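Local coordinates for protein putative marr-family transcriptional repressor (Streptomyces coelicolor, PDB 3ZPL) that binds DNA through winged-helix domains as a dimer and probably acts as a MarR-family transcriptional regulator, at residues Asp42-Gln47 against Pro131-Ala136; Pro69-Arg74 against Ala116-Glu121. All blocks are in the same frame, centred on the assembly; numbering follows the deposited sequence.

Interaction 1 (Asp42-Gln47 against Pro131-Ala136); sequences DHLDRQ and PGHVDA. With nucleotides of chain C.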
loop_
_atom_site.group_PDB
_atom_site.type_symbol
_atom_site.label_atom_id
_atom_site.label_comp_id
_atom_site.label_asym_id
_atom_site.label_seq_id
_atom_site.Cartn_x
_atom_site.Cartn_y
_atom_site.Cartn_z
ATOM N N ASP A 42 0.416 -7.351 -0.125
ATOM C CA ASP A 42 1.222 -8.533 -0.374
ATOM C C ASP A 42 0.349 -9.749 -0.689
ATOM O O ASP A 42 0.604 -10.493 -1.632
ATOM C CB ASP A 42 2.100 -8.820 0.839
ATOM C CG ASP A 42 2.976 -10.025 0.649
ATOM O OD1 ASP A 42 2.532 -11.145 0.946
ATOM O OD2 ASP A 42 4.116 -9.865 0.185
ATOM N N HIS A 43 -0.676 -9.945 0.125
ATOM C CA HIS A 43 -1.534 -11.099 0.002
ATOM C C HIS A 43 -2.287 -11.058 -1.325
ATOM O O HIS A 43 -2.380 -12.079 -2.032
ATOM C CB HIS A 43 -2.497 -11.161 1.183
ATOM C CG HIS A 43 -3.450 -12.308 1.118
ATOM N ND1 HIS A 43 -3.035 -13.608 0.934
ATOM C CD2 HIS A 43 -4.801 -12.347 1.190
ATOM C CE1 HIS A 43 -4.093 -14.402 0.911
ATOM N NE2 HIS A 43 -5.177 -13.660 1.059
ATOM N N LEU A 44 -2.782 -9.877 -1.677
ATOM C CA LEU A 44 -3.600 -9.725 -2.874
ATOM C C LEU A 44 -2.766 -9.733 -4.147
ATOM O O LEU A 44 -3.117 -10.420 -5.105
ATOM C CB LEU A 44 -4.451 -8.458 -2.785
ATOM C CG LEU A 44 -5.418 -8.457 -1.594
ATOM C CD1 LEU A 44 -6.384 -7.282 -1.680
ATOM C CD2 LEU A 44 -6.180 -9.764 -1.495
ATOM N N ASP A 45 -1.660 -8.994 -4.156
ATOM C CA ASP A 45 -0.690 -9.071 -5.253
ATOM C C ASP A 45 -0.337 -10.513 -5.561
ATOM O O ASP A 45 -0.277 -10.891 -6.713
ATOM C CB ASP A 45 0.609 -8.344 -4.926
ATOM C CG ASP A 45 0.574 -6.851 -5.253
ATOM O OD1 ASP A 45 -0.417 -6.359 -5.840
ATOM O OD2 ASP A 45 1.585 -6.180 -4.919
ATOM N N ARG A 46 -0.072 -11.310 -4.537
ATOM C CA ARG A 46 0.344 -12.690 -4.766
ATOM C C ARG A 46 -0.789 -13.547 -5.305
ATOM O O ARG A 46 -0.597 -14.363 -6.193
ATOM C CB ARG A 46 0.871 -13.314 -3.474
ATOM C CG ARG A 46 2.232 -12.789 -3.073
ATOM C CD ARG A 46 3.057 -13.849 -2.384
ATOM N NE ARG A 46 4.113 -14.293 -3.284
ATOM C CZ ARG A 46 4.807 -15.407 -3.129
ATOM N NH1 ARG A 46 4.560 -16.214 -2.102
ATOM N NH2 ARG A 46 5.750 -15.722 -4.004
ATOM N N GLN A 47 -1.959 -13.403 -4.696
ATOM C CA GLN A 47 -3.140 -14.104 -5.139
ATOM C C GLN A 47 -3.391 -13.799 -6.624
ATOM O O GLN A 47 -3.653 -14.704 -7.416
ATOM C CB GLN A 47 -4.330 -13.689 -4.268
ATOM C CG GLN A 47 -5.628 -14.413 -4.579
ATOM C CD GLN A 47 -6.496 -13.638 -5.543
ATOM O OE1 GLN A 47 -6.694 -12.433 -5.375
ATOM N NE2 GLN A 47 -7.007 -14.317 -6.572
ATOM N N PRO A 131 -14.047 -14.195 -8.938
ATOM C CA PRO A 131 -14.451 -15.020 -7.789
ATOM C C PRO A 131 -13.307 -15.345 -6.824
ATOM O O PRO A 131 -13.478 -15.223 -5.618
ATOM C CB PRO A 131 -14.980 -16.317 -8.433
ATOM C CG PRO A 131 -15.075 -16.063 -9.903
ATOM C CD PRO A 131 -14.697 -14.636 -10.182
ATOM N N GLY A 132 -12.158 -15.768 -7.351
ATOM C CA GLY A 132 -10.966 -15.967 -6.531
ATOM C C GLY A 132 -10.607 -14.692 -5.784
ATOM O O GLY A 132 -10.528 -14.683 -4.560
ATOM N N HIS A 133 -10.427 -13.600 -6.523
ATOM C CA HIS A 133 -10.040 -12.338 -5.910
ATOM C C HIS A 133 -11.055 -11.848 -4.880
ATOM O O HIS A 133 -10.676 -11.263 -3.859
ATOM C CB HIS A 133 -9.827 -11.244 -6.961
ATOM C CG HIS A 133 -9.501 -9.906 -6.362
ATOM N ND1 HIS A 133 -8.303 -9.655 -5.725
ATOM C CD2 HIS A 133 -10.229 -8.772 -6.260
ATOM C CE1 HIS A 133 -8.302 -8.415 -5.276
ATOM N NE2 HIS A 133 -9.457 -7.858 -5.585
ATOM N N VAL A 134 -12.337 -12.069 -5.149
ATOM C CA VAL A 134 -13.381 -11.680 -4.200
ATOM C C VAL A 134 -13.255 -12.485 -2.907
ATOM O O VAL A 134 -13.229 -11.899 -1.835
ATOM C CB VAL A 134 -14.785 -11.781 -4.821
ATOM C CG1 VAL A 134 -15.865 -11.628 -3.772
ATOM C CG2 VAL A 134 -14.948 -10.703 -5.886
ATOM N N ASP A 135 -13.133 -13.808 -3.009
ATOM C CA ASP A 135 -12.883 -14.649 -1.829
ATOM C C ASP A 135 -11.745 -14.083 -0.995
ATOM O O ASP A 135 -11.913 -13.795 0.184
ATOM C CB ASP A 135 -12.493 -16.089 -2.224
ATOM C CG ASP A 135 -13.687 -17.063 -2.288
ATOM O OD1 ASP A 135 -14.828 -16.792 -1.797
ATOM O OD2 ASP A 135 -13.433 -18.159 -2.834
ATOM N N ALA A 136 -10.579 -13.936 -1.628
ATOM C CA ALA A 136 -9.376 -13.452 -0.943
ATOM C C ALA A 136 -9.617 -12.126 -0.206
ATOM O O ALA A 136 -9.137 -11.938 0.910
ATOM C CB ALA A 136 -8.222 -13.308 -1.929
ATOM P P DC C 15 6.083 -12.505 -6.320
ATOM O OP1 DC C 15 4.708 -12.700 -6.857
ATOM O OP2 DC C 15 6.324 -12.610 -4.859
ATOM O "O5'" DC C 15 7.111 -13.501 -7.022
ATOM C "C5'" DC C 15 7.334 -13.448 -8.444
ATOM C "C4'" DC C 15 8.596 -14.203 -8.784
ATOM O "O4'" DC C 15 9.745 -13.421 -8.397
ATOM C "C3'" DC C 15 8.739 -15.547 -8.067
ATOM O "O3'" DC C 15 8.627 -16.606 -9.018
ATOM C "C2'" DC C 15 10.119 -15.499 -7.433
ATOM C "C1'" DC C 15 10.786 -14.301 -8.070
ATOM N N1 DC C 15 11.703 -13.581 -7.190
ATOM C C2 DC C 15 12.999 -13.309 -7.637
ATOM O O2 DC C 15 13.342 -13.705 -8.761
ATOM N N3 DC C 15 13.851 -12.648 -6.824
ATOM C C4 DC C 15 13.441 -12.235 -5.623
ATOM N N4 DC C 15 14.308 -11.566 -4.864
ATOM C C5 DC C 15 12.122 -12.487 -5.148
ATOM C C6 DC C 15 11.293 -13.156 -5.957
#
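Gln47 and His133 carry this contact between two helices. His133 ND1 donates a hydrogen bond to Gln47 OE1 at 3.2 Å. The N-H to acceptor angle is 153°. The oxygen lies in the ring plane at the edge of the imidazole, and the nitrogen lies in the carbonyl plane of the amide. The amide and ring planes are 31° apart, although the side chains cross at about a right angle. Gln47 points its CB toward the other helix. CG is anti to the backbone N (chi1 -177°), and this places CG against the Ala136 methyl. The chain then bends at chi2. The amide lies against the backbone of the second helix, with Gln47 CD 3.8 Å from His133 CA. Gln47 NE2 comes 3.7 Å from Gly132 C, where there is no side chain.

One turn on, the Ala136 CB meets Gln47 CG at 3.9 Å and Leu44 CD2 at 4.1 Å. His43 NE2 reaches the same methyl more loosely, at 4.3 Å. Leu44 CD1 also approaches the His133 ring, 4.2 Å from CE1.

The helices are 24-52 and 120-142 of the MarR fold. Their segments run antiparallel, with axes 10.4 Å apart. The Gln47 side chain lies between them.

Further groups surround the pair. Gln47 NE2 makes a weak hydrogen bond to Asp51 OD2, which uses the other end of the amide. The rings of Tyr59 and His56 meet the His133 ring. On helix 24-52, Arg46 reaches the bound DNA. Its NE and NH2 both make weak hydrogen bonds to OP2 of DC15 of chain C, and its NH1 forms a salt bridge with Asp172 of the second subunit.

Interaction 2 (Pro69-Arg74 against Ala116-Glu121); sequences PRRRLR and AILTDE
Residues Arg72-Leu73 and Ile117-Ala116 pair as antiparallel strands in the small sheet of the winged-helix domain. Strand 72-74 is an outer strand of this sheet. Strand 114-118 is the middle one and belongs to the wing hairpin with strand 102-106. Leu73 and Ala116 form a hydrogen-bonded pair. Ala116 N donates to Leu73 O at 2.9 Å, and Leu73 N donates to Ala116 O at 3.1 Å. A third bond, Leu118 N to Arg71 O at 3.0 Å, extends the ladder past the non-hydrogen-bonded pair Arg72 and Ile117.

Leu73 and Ala116 share one face of the sheet. Their side chains pack on Leu78 of helix 75-82. Arg72 and Ile117 share the other face and lie side by side. Ile117 CD1 sits over one face of the Arg72 guanidinium, offset toward the rim, 3.5 Å from NH1. Arg70 NH2 lies over the opposite face. The Arg72 chain bends at chi3 (52°), and NE donates to Arg70 O at 3.2 Å. This bond is nearly straight at 170°, but the donor stands above the carbonyl plane. An alanine in place of Arg72 would probably leave Ile117 CD1 without its flat cover and Arg70 O without this donor.

Asp120, in the first turn of helix 120-142, brings its carboxylate near Arg71, although its CB points away. The Arg71 chain is extended from CG to NE, and its guanidinium also makes a cation-pi contact with Tyr123. Asp120 OD1 lies in the guanidinium plane, at its edge, in a long salt bridge of 3.9 Å to Arg71 NH1.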
loop_
_atom_site.group_PDB
_atom_site.type_symbol
_atom_site.label_atom_id
_atom_site.label_comp_id
_atom_site.label_asym_id
_atom_site.label_seq_id
_atom_site.Cartn_x
_atom_site.Cartn_y
_atom_site.Cartn_z
ATOM N N PRO A 69 -18.626 2.746 -19.575
ATOM C CA PRO A 69 -19.390 2.680 -20.821
ATOM C C PRO A 69 -18.472 2.286 -21.955
ATOM O O PRO A 69 -17.334 2.746 -22.026
ATOM C CB PRO A 69 -19.913 4.114 -21.005
ATOM C CG PRO A 69 -19.902 4.705 -19.639
ATOM C CD PRO A 69 -18.726 4.073 -18.934
ATOM N N ARG A 70 -18.955 1.405 -22.819
ATOM C CA ARG A 70 -18.181 0.880 -23.955
ATOM C C ARG A 70 -16.821 0.284 -23.557
ATOM O O ARG A 70 -15.917 0.165 -24.388
ATOM C CB ARG A 70 -18.033 1.959 -25.030
ATOM C CG ARG A 70 -19.359 2.416 -25.630
ATOM C CD ARG A 70 -19.127 3.452 -26.707
ATOM N NE ARG A 70 -18.364 2.887 -27.814
ATOM C CZ ARG A 70 -17.818 3.595 -28.799
ATOM N NH1 ARG A 70 -17.939 4.922 -28.836
ATOM N NH2 ARG A 70 -17.141 2.967 -29.760
ATOM N N ARG A 71 -16.702 -0.119 -22.288
ATOM C CA ARG A 71 -15.496 -0.759 -21.744
ATOM C C ARG A 71 -14.220 0.036 -21.988
ATOM O O ARG A 71 -13.135 -0.521 -22.148
ATOM C CB ARG A 71 -15.380 -2.190 -22.282
ATOM C CG ARG A 71 -16.142 -3.201 -21.451
ATOM C CD ARG A 71 -16.339 -4.462 -22.272
ATOM N NE ARG A 71 -17.156 -5.549 -21.718
ATOM C CZ ARG A 71 -17.279 -6.729 -22.320
ATOM N NH1 ARG A 71 -16.647 -6.952 -23.471
ATOM N NH2 ARG A 71 -18.024 -7.685 -21.780
ATOM N N ARG A 72 -14.361 1.355 -22.009
ATOM C CA ARG A 72 -13.252 2.233 -22.337
ATOM C C ARG A 72 -13.244 3.435 -21.432
ATOM O O ARG A 72 -14.253 3.790 -20.838
ATOM C CB ARG A 72 -13.328 2.671 -23.804
ATOM C CG ARG A 72 -14.412 3.708 -24.100
ATOM C CD ARG A 72 -14.627 3.855 -25.594
ATOM N NE ARG A 72 -14.858 2.550 -26.178
ATOM C CZ ARG A 72 -14.529 2.197 -27.425
ATOM N NH1 ARG A 72 -13.949 3.071 -28.253
ATOM N NH2 ARG A 72 -14.790 0.960 -27.849
ATOM N N LEU A 73 -12.097 4.097 -21.389
ATOM C CA LEU A 73 -11.887 5.253 -20.541
ATOM C C LEU A 73 -10.627 5.952 -21.047
ATOM O O LEU A 73 -9.665 5.297 -21.444
ATOM C CB LEU A 73 -11.676 4.766 -19.105
ATOM C CG LEU A 73 -12.429 5.426 -17.946
ATOM C CD1 LEU A 73 -13.920 5.577 -18.212
ATOM C CD2 LEU A 73 -12.202 4.611 -16.686
ATOM N N ARG A 74 -10.618 7.276 -21.048
ATOM C CA ARG A 74 -9.415 8.003 -21.463
ATOM C C ARG A 74 -8.354 7.900 -20.399
ATOM O O ARG A 74 -8.670 7.822 -19.223
ATOM C CB ARG A 74 -9.736 9.461 -21.789
ATOM C CG ARG A 74 -10.313 9.552 -23.192
ATOM C CD ARG A 74 -10.787 10.952 -23.507
ATOM N NE ARG A 74 -9.712 11.928 -23.431
ATOM C CZ ARG A 74 -9.454 12.869 -24.335
ATOM N NH1 ARG A 74 -10.197 13.010 -25.455
ATOM N NH2 ARG A 74 -8.432 13.697 -24.115
ATOM N N ALA A 116 -8.227 3.810 -23.475
ATOM C CA ALA A 116 -7.849 2.453 -23.085
ATOM C C ALA A 116 -9.126 1.614 -23.106
ATOM O O ALA A 116 -10.082 1.923 -22.417
ATOM C CB ALA A 116 -7.236 2.453 -21.697
ATOM N N ILE A 117 -9.135 0.587 -23.938
ATOM C CA ILE A 117 -10.308 -0.235 -24.140
ATOM C C ILE A 117 -9.979 -1.659 -23.719
ATOM O O ILE A 117 -8.917 -2.191 -24.081
ATOM C CB ILE A 117 -10.719 -0.263 -25.623
ATOM C CG1 ILE A 117 -10.926 1.166 -26.148
ATOM C CG2 ILE A 117 -11.976 -1.109 -25.797
ATOM C CD1 ILE A 117 -10.966 1.281 -27.651
ATOM N N LEU A 118 -10.875 -2.257 -22.940
ATOM C CA LEU A 118 -10.733 -3.641 -22.507
ATOM C C LEU A 118 -11.113 -4.592 -23.630
ATOM O O LEU A 118 -12.226 -4.521 -24.133
ATOM C CB LEU A 118 -11.647 -3.882 -21.305
ATOM C CG LEU A 118 -11.758 -5.296 -20.704
ATOM C CD1 LEU A 118 -10.405 -5.773 -20.204
ATOM C CD2 LEU A 118 -12.778 -5.288 -19.573
ATOM N N THR A 119 -10.200 -5.475 -24.025
ATOM C CA THR A 119 -10.486 -6.468 -25.060
ATOM C C THR A 119 -11.450 -7.533 -24.565
ATOM O O THR A 119 -11.682 -7.646 -23.378
ATOM C CB THR A 119 -9.212 -7.214 -25.481
ATOM O OG1 THR A 119 -8.669 -7.887 -24.344
ATOM C CG2 THR A 119 -8.189 -6.245 -26.061
ATOM N N ASP A 120 -11.995 -8.327 -25.479
ATOM C CA ASP A 120 -12.782 -9.506 -25.089
ATOM C C ASP A 120 -11.988 -10.434 -24.166
ATOM O O ASP A 120 -12.453 -10.794 -23.088
ATOM C CB ASP A 120 -13.233 -10.306 -26.315
ATOM C CG ASP A 120 -14.357 -9.623 -27.098
ATOM O OD1 ASP A 120 -15.126 -8.828 -26.485
ATOM O OD2 ASP A 120 -14.480 -9.913 -28.322
ATOM N N GLU A 121 -10.782 -10.799 -24.575
ATOM C CA GLU A 121 -9.954 -11.709 -23.786
ATOM C C GLU A 121 -9.680 -11.166 -22.392
ATOM O O GLU A 121 -9.600 -11.932 -21.424
ATOM C CB GLU A 121 -8.638 -11.956 -24.505
ATOM C CG GLU A 121 -8.031 -13.337 -24.312
ATOM C CD GLU A 121 -8.979 -14.484 -24.595
ATOM O OE1 GLU A 121 -9.937 -14.626 -23.832
ATOM O OE2 GLU A 121 -8.774 -15.254 -25.558
#

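From the N terminus, helix 24-52 comes first and supplies residues 42-47 to interaction 1. The chain then passes through helix 56-66 to residues 69-74, which form the first side of interaction 2. Helices 75-82 and 86-98 and strand 102-106 follow. Residues 116-121 close the inner loop, with 41 residues between the segments. Helix 120-142 then runs on to residues 131-136, which close the outer loop around it. Interaction 2 is thus nested inside interaction 1. Helix 120-142 serves both: its start leaves the winged-helix sheet, and its middle meets helix 24-52. The contacts do not touch; their centres are 23 Å apart.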